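Autoinducer 2 sensor kinase/phosphatase LuxQ (Vibrio cholerae, PDB 3C38) senses the quorum-sensing signal AI-2 through LuxP, acting as a histidine kinase that feeds phosphate to LuxU and LuxO without it and as a phosphatase with it. Local coordinates at residues Ser26-Ile29 against Gln30-Phe33; Glu74-Leu77 against Ser78-Pro81; Leu167-Asn170 against Ile171-Gly174. All coordinates share one frame; numbering follows the deposited sequence.

Contact 1: Ser26-Ile29 against Gln30-Phe33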
# COMPACT_ATOMS: atom_id res chain seq x y z
N SER A 26 12.23 11.53 10.79
CA SER A 26 11.93 11.40 9.37
C SER A 26 12.57 10.10 8.89
O SER A 26 11.97 9.32 8.15
CB SER A 26 12.53 12.60 8.61
OG SER A 26 11.75 12.96 7.49
N SER A 27 13.80 9.87 9.34
CA SER A 27 14.55 8.68 8.99
C SER A 27 13.82 7.45 9.51
O SER A 27 13.67 6.45 8.80
CB SER A 27 15.96 8.75 9.60
OG SER A 27 16.66 7.53 9.41
N LEU A 28 13.37 7.54 10.75
CA LEU A 28 12.64 6.45 11.38
C LEU A 28 11.31 6.20 10.68
O LEU A 28 10.94 5.06 10.40
CB LEU A 28 12.42 6.78 12.86
CG LEU A 28 11.44 5.92 13.67
CD1 LEU A 28 11.83 4.43 13.60
CD2 LEU A 28 11.45 6.41 15.12
N ILE A 29 10.58 7.28 10.39
CA ILE A 29 9.29 7.15 9.72
C ILE A 29 9.43 6.39 8.41
O ILE A 29 8.64 5.49 8.09
CB ILE A 29 8.66 8.54 9.50
CG1 ILE A 29 8.21 9.10 10.85
CG2 ILE A 29 7.50 8.45 8.52
CD1 ILE A 29 7.83 10.57 10.85
N GLN A 30 10.48 6.75 7.66
CA GLN A 30 10.77 6.12 6.38
C GLN A 30 11.06 4.63 6.56
O GLN A 30 10.61 3.81 5.75
CB GLN A 30 11.98 6.79 5.73
CG GLN A 30 12.42 6.16 4.41
CD GLN A 30 11.40 6.33 3.31
OE1 GLN A 30 11.00 7.45 3.00
NE2 GLN A 30 10.97 5.22 2.72
N SER A 31 11.79 4.28 7.61
CA SER A 31 12.13 2.88 7.85
C SER A 31 10.89 2.09 8.24
O SER A 31 10.72 0.94 7.83
CB SER A 31 13.20 2.74 8.94
OG SER A 31 12.69 3.02 10.23
N LEU A 32 10.03 2.71 9.05
CA LEU A 32 8.81 2.05 9.45
C LEU A 32 7.98 1.81 8.19
O LEU A 32 7.41 0.73 8.02
CB LEU A 32 8.08 2.90 10.48
CG LEU A 32 8.75 2.79 11.87
CD1 LEU A 32 8.18 3.83 12.83
CD2 LEU A 32 8.51 1.37 12.43
N PHE A 33 7.95 2.79 7.30
CA PHE A 33 7.23 2.66 6.03
C PHE A 33 7.86 1.51 5.22
O PHE A 33 7.17 0.60 4.77
CB PHE A 33 7.32 3.97 5.25
CG PHE A 33 6.61 3.95 3.92
CD1 PHE A 33 7.34 4.12 2.73
CD2 PHE A 33 5.23 3.80 3.84
CE1 PHE A 33 6.68 4.14 1.48
CE2 PHE A 33 4.57 3.82 2.61
CZ PHE A 33 5.31 3.99 1.42
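Leu28 and Leu32 meet one turn apart on helix 22-47, the long N-terminal helix of the LuxQ periplasmic domain. Their side chains cross at a slant. The touch is made by one methyl of each, Leu28 CD1 to Leu32 CD1 at 3.8 Å. Leu28 reaches forward because its CG stands anti to the backbone N (chi1 168°). On the other side of the pair, Leu32 CG comes to 3.5 Å from Leu28 O. Both leucines also pack on Ser175.

Ser31 lies next to this pair. Its OG sits between its own N and carbonyl carbon (chi1 72°) and turns back to the preceding turn. Ser31 OG donates to Leu28 O at 2.7 Å. Leu32 N donates to Leu28 O at 2.9 Å, nearly along the C=O axis. The hydroxyl comes in at a wider bend, with a C=O...OG angle of 121°. Leu28 CD1 lies 3.8 Å from Ser31 OG.

Gln30 faces strand 216-225. Its amide bonds Glu224 N through OE1 and Asp34 OD1 through NE2. The NE2 end also lies at the edge of the Phe33 ring, in its plane. Phe33 and Ile29 turn to the same strand.

The face toward strand 216-225 thus combines apolar packing by Ile29 and Phe33 with the Gln30 amide bond to Glu224. Ser31 OG gives Leu28 O a second donor beside the helical bond from Leu32 N.

Contact 2: Glu74-Leu77 against Ser78-Pro81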
# COMPACT_ATOMS: atom_id res chain seq x y z
N GLU A 74 -5.29 -16.61 5.94
CA GLU A 74 -5.81 -17.32 7.10
C GLU A 74 -4.76 -17.38 8.20
O GLU A 74 -5.07 -17.24 9.38
CB GLU A 74 -6.19 -18.75 6.70
CG GLU A 74 -6.52 -19.65 7.88
CD GLU A 74 -6.34 -21.13 7.56
OE1 GLU A 74 -6.96 -21.61 6.59
OE2 GLU A 74 -5.58 -21.80 8.29
N LEU A 75 -3.51 -17.56 7.78
CA LEU A 75 -2.39 -17.68 8.70
C LEU A 75 -1.60 -16.39 8.89
O LEU A 75 -0.65 -16.35 9.69
CB LEU A 75 -1.46 -18.78 8.20
CG LEU A 75 -0.99 -18.62 6.75
CD1 LEU A 75 0.25 -17.75 6.70
CD2 LEU A 75 -0.70 -19.99 6.14
N GLU A 76 -1.98 -15.33 8.19
CA GLU A 76 -1.26 -14.05 8.29
C GLU A 76 -2.10 -12.82 7.96
O GLU A 76 -1.56 -11.82 7.48
CB GLU A 76 -0.03 -14.08 7.39
CG GLU A 76 1.13 -14.85 7.97
CD GLU A 76 2.22 -13.94 8.48
OE1 GLU A 76 3.01 -13.45 7.64
OE2 GLU A 76 2.28 -13.70 9.70
N LEU A 77 -3.40 -12.89 8.22
CA LEU A 77 -4.32 -11.79 7.95
C LEU A 77 -3.70 -10.43 8.24
O LEU A 77 -3.95 -9.45 7.53
CB LEU A 77 -5.59 -11.96 8.79
CG LEU A 77 -6.35 -13.28 8.60
CD1 LEU A 77 -7.40 -13.43 9.69
CD2 LEU A 77 -6.98 -13.33 7.21
N SER A 78 -2.88 -10.38 9.28
CA SER A 78 -2.20 -9.16 9.69
C SER A 78 -1.39 -8.50 8.56
O SER A 78 -1.54 -7.29 8.31
CB SER A 78 -1.29 -9.46 10.88
OG SER A 78 -0.56 -10.66 10.66
N ASN A 79 -0.55 -9.28 7.89
CA ASN A 79 0.28 -8.74 6.81
C ASN A 79 -0.28 -8.91 5.40
O ASN A 79 0.48 -8.97 4.44
CB ASN A 79 1.66 -9.40 6.86
CG ASN A 79 2.25 -9.41 8.24
OD1 ASN A 79 2.25 -8.39 8.94
ND2 ASN A 79 2.77 -10.56 8.65
N ALA A 80 -1.60 -8.96 5.27
CA ALA A 80 -2.21 -9.13 3.96
C ALA A 80 -2.31 -7.82 3.20
O ALA A 80 -2.41 -6.75 3.81
CB ALA A 80 -3.60 -9.75 4.09
N PRO A 81 -2.28 -7.87 1.86
CA PRO A 81 -2.39 -6.67 1.01
C PRO A 81 -3.86 -6.27 1.02
O PRO A 81 -4.70 -7.05 1.46
CB PRO A 81 -1.97 -7.16 -0.37
CG PRO A 81 -1.53 -8.62 -0.18
CD PRO A 81 -2.26 -9.09 1.03
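A tight turn of 3-10 character links helix 65-74 to strand 83-88, and Glu76 and Asn79 bridge it. The two meet twice, once by backbone and once by side chain. Asn79 N donates to Glu76 O at 2.8 Å. The bond is bent, with an N-H...O angle of 131°.

Above this backbone link, Asn79 ND2 donates to Glu76 OE1 at 3.1 Å. The bond leaves Asn79 almost exactly in its amide plane. It arrives from above the carboxylate plane, 48° out of it. The flat groups are strongly turned against each other, with their planes 73° apart. Asn79 ND2 lies 3.3 Å from Glu76 OE2, so the amide end sits close to both carboxylate oxygens. Glu76 gets there with CG beside its backbone N and a bend at chi2, while Asn79 also carries CG beside its N.

The i to i+3 spacing of Asn79 N and Glu76 O is that of a beta turn or a single 3-10 turn, placed where the chain leaves the helix for the first sheet. The next link has the same spacing. Ala80 N donates to Leu77 O at 3.3 Å and stands well above the carbonyl plane. The Ala80 methyl, CB, faces back to the turn and lies 3.5 Å from Leu77 O. Beyond the turn, Glu76 OE1 also comes near His43 NE2 of helix 22-47.

Contact 3: Leu167-Asn170 against Ile171-Gly174; sequences LLEN and IRSG
Glu169 and Arg172 form a salt bridge one turn apart on helix 165-174. The side chains run side by side and point the same way. Arg172 grips the carboxylate side-on with two nitrogens, one for each oxygen. Arg172 NE donates to Glu169 OE2 at 2.9 Å, and Arg172 NH2 to Glu169 OE1 at 2.8 Å. Each carboxylate oxygen is met on its syn side, from about 30° out of the carboxylate plane. OE2 lies in the guanidinium plane, at its edge. The two planes are nevertheless 45° apart, so the pair is twisted rather than flat.

Torsions account for the meeting. Glu169 starts with CG anti to its N (chi1 165°) and bends at chi2. Arg172 runs extended first and turns at chi3, which swings its guanidinium round to the glutamate. Beneath them the helix is held by ordinary backbone bonds, including Ser173 N to Glu169 O at 2.8 Å and Gly174 N to Asn170 O at 3.0 Å.

Further out, Arg172 NH1 donates to Ser177 O, and both charged side chains touch Thr192. Leu168 and Ile171 pack on Leu180 of strand 179-184, and Ile171 also meets Ile29.

Two bonds in place of one fix the turn of the guanidinium about its chain. The carboxylate probably balances its charge, while NH1 links the helix to the segment that leads into the second sheet.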
# COMPACT_ATOMS: atom_id res chain seq x y z
N LEU A 167 -2.16 1.28 8.69
CA LEU A 167 -0.82 1.57 8.21
C LEU A 167 -0.19 2.77 8.93
O LEU A 167 0.94 2.69 9.43
CB LEU A 167 -0.84 1.86 6.71
CG LEU A 167 0.50 2.39 6.20
CD1 LEU A 167 1.53 1.29 6.33
CD2 LEU A 167 0.40 2.85 4.77
N LEU A 168 -0.93 3.87 8.99
CA LEU A 168 -0.45 5.10 9.61
C LEU A 168 -0.24 4.98 11.11
O LEU A 168 0.73 5.51 11.65
CB LEU A 168 -1.43 6.23 9.34
CG LEU A 168 -0.87 7.57 8.87
CD1 LEU A 168 -1.76 8.70 9.41
CD2 LEU A 168 0.56 7.72 9.33
N GLU A 169 -1.18 4.32 11.78
CA GLU A 169 -1.12 4.14 13.23
C GLU A 169 0.09 3.28 13.58
O GLU A 169 0.77 3.51 14.58
CB GLU A 169 -2.41 3.47 13.72
CG GLU A 169 -2.33 2.91 15.13
CD GLU A 169 -2.10 3.99 16.18
OE1 GLU A 169 -1.76 3.62 17.32
OE2 GLU A 169 -2.27 5.19 15.86
N ASN A 170 0.36 2.28 12.75
CA ASN A 170 1.49 1.39 12.96
C ASN A 170 2.80 2.20 12.88
O ASN A 170 3.77 1.91 13.59
CB ASN A 170 1.45 0.30 11.90
CG ASN A 170 2.74 -0.47 11.83
OD1 ASN A 170 3.00 -1.35 12.66
ND2 ASN A 170 3.57 -0.15 10.83
N ILE A 171 2.83 3.22 12.02
CA ILE A 171 4.02 4.06 11.89
C ILE A 171 4.08 5.03 13.07
O ILE A 171 5.16 5.32 13.60
CB ILE A 171 4.00 4.86 10.57
CG1 ILE A 171 4.12 3.91 9.38
CG2 ILE A 171 5.15 5.87 10.55
CD1 ILE A 171 4.09 4.63 8.05
N ARG A 172 2.92 5.53 13.49
CA ARG A 172 2.84 6.46 14.60
C ARG A 172 3.38 5.79 15.86
O ARG A 172 4.23 6.35 16.55
CB ARG A 172 1.40 6.90 14.87
CG ARG A 172 1.27 7.93 16.00
CD ARG A 172 -0.11 7.94 16.66
NE ARG A 172 -0.39 6.70 17.38
CZ ARG A 172 0.32 6.24 18.40
NH1 ARG A 172 1.38 6.91 18.86
NH2 ARG A 172 -0.00 5.08 18.98
N SER A 173 2.87 4.60 16.16
CA SER A 173 3.32 3.91 17.36
C SER A 173 4.79 3.52 17.24
O SER A 173 5.58 3.78 18.16
CB SER A 173 2.46 2.68 17.64
OG SER A 173 2.64 1.68 16.65
N GLY A 174 5.15 2.93 16.11
CA GLY A 174 6.53 2.53 15.88
C GLY A 174 7.52 3.66 16.03
O GLY A 174 8.70 3.43 16.33

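In the fold
The contacts come in the order 1, 2, 3 along the chain, within one Cache-clan periplasmic domain. Contacts 1 and 3 are neighbours, with centres about 10 Å apart. Helix 22-47 and helix 165-174 touch, through Leu32 CD1 on Gly174 C at 3.3 Å and Phe33 CA on Ile171 CD1 at 4.2 Å. Both helices pack on the four-stranded sheet, through strands 216-225 and 179-184. Contact 2 lies apart, before strand 83-88 of the five-stranded sheet. Its centre is about 22 Å from that of contact 1 and about 17 Å from that of contact 3. Helix 22-47 carries contact 1 near its start and His43 near Glu76 of contact 2, so it reaches from one sheet region toward the other.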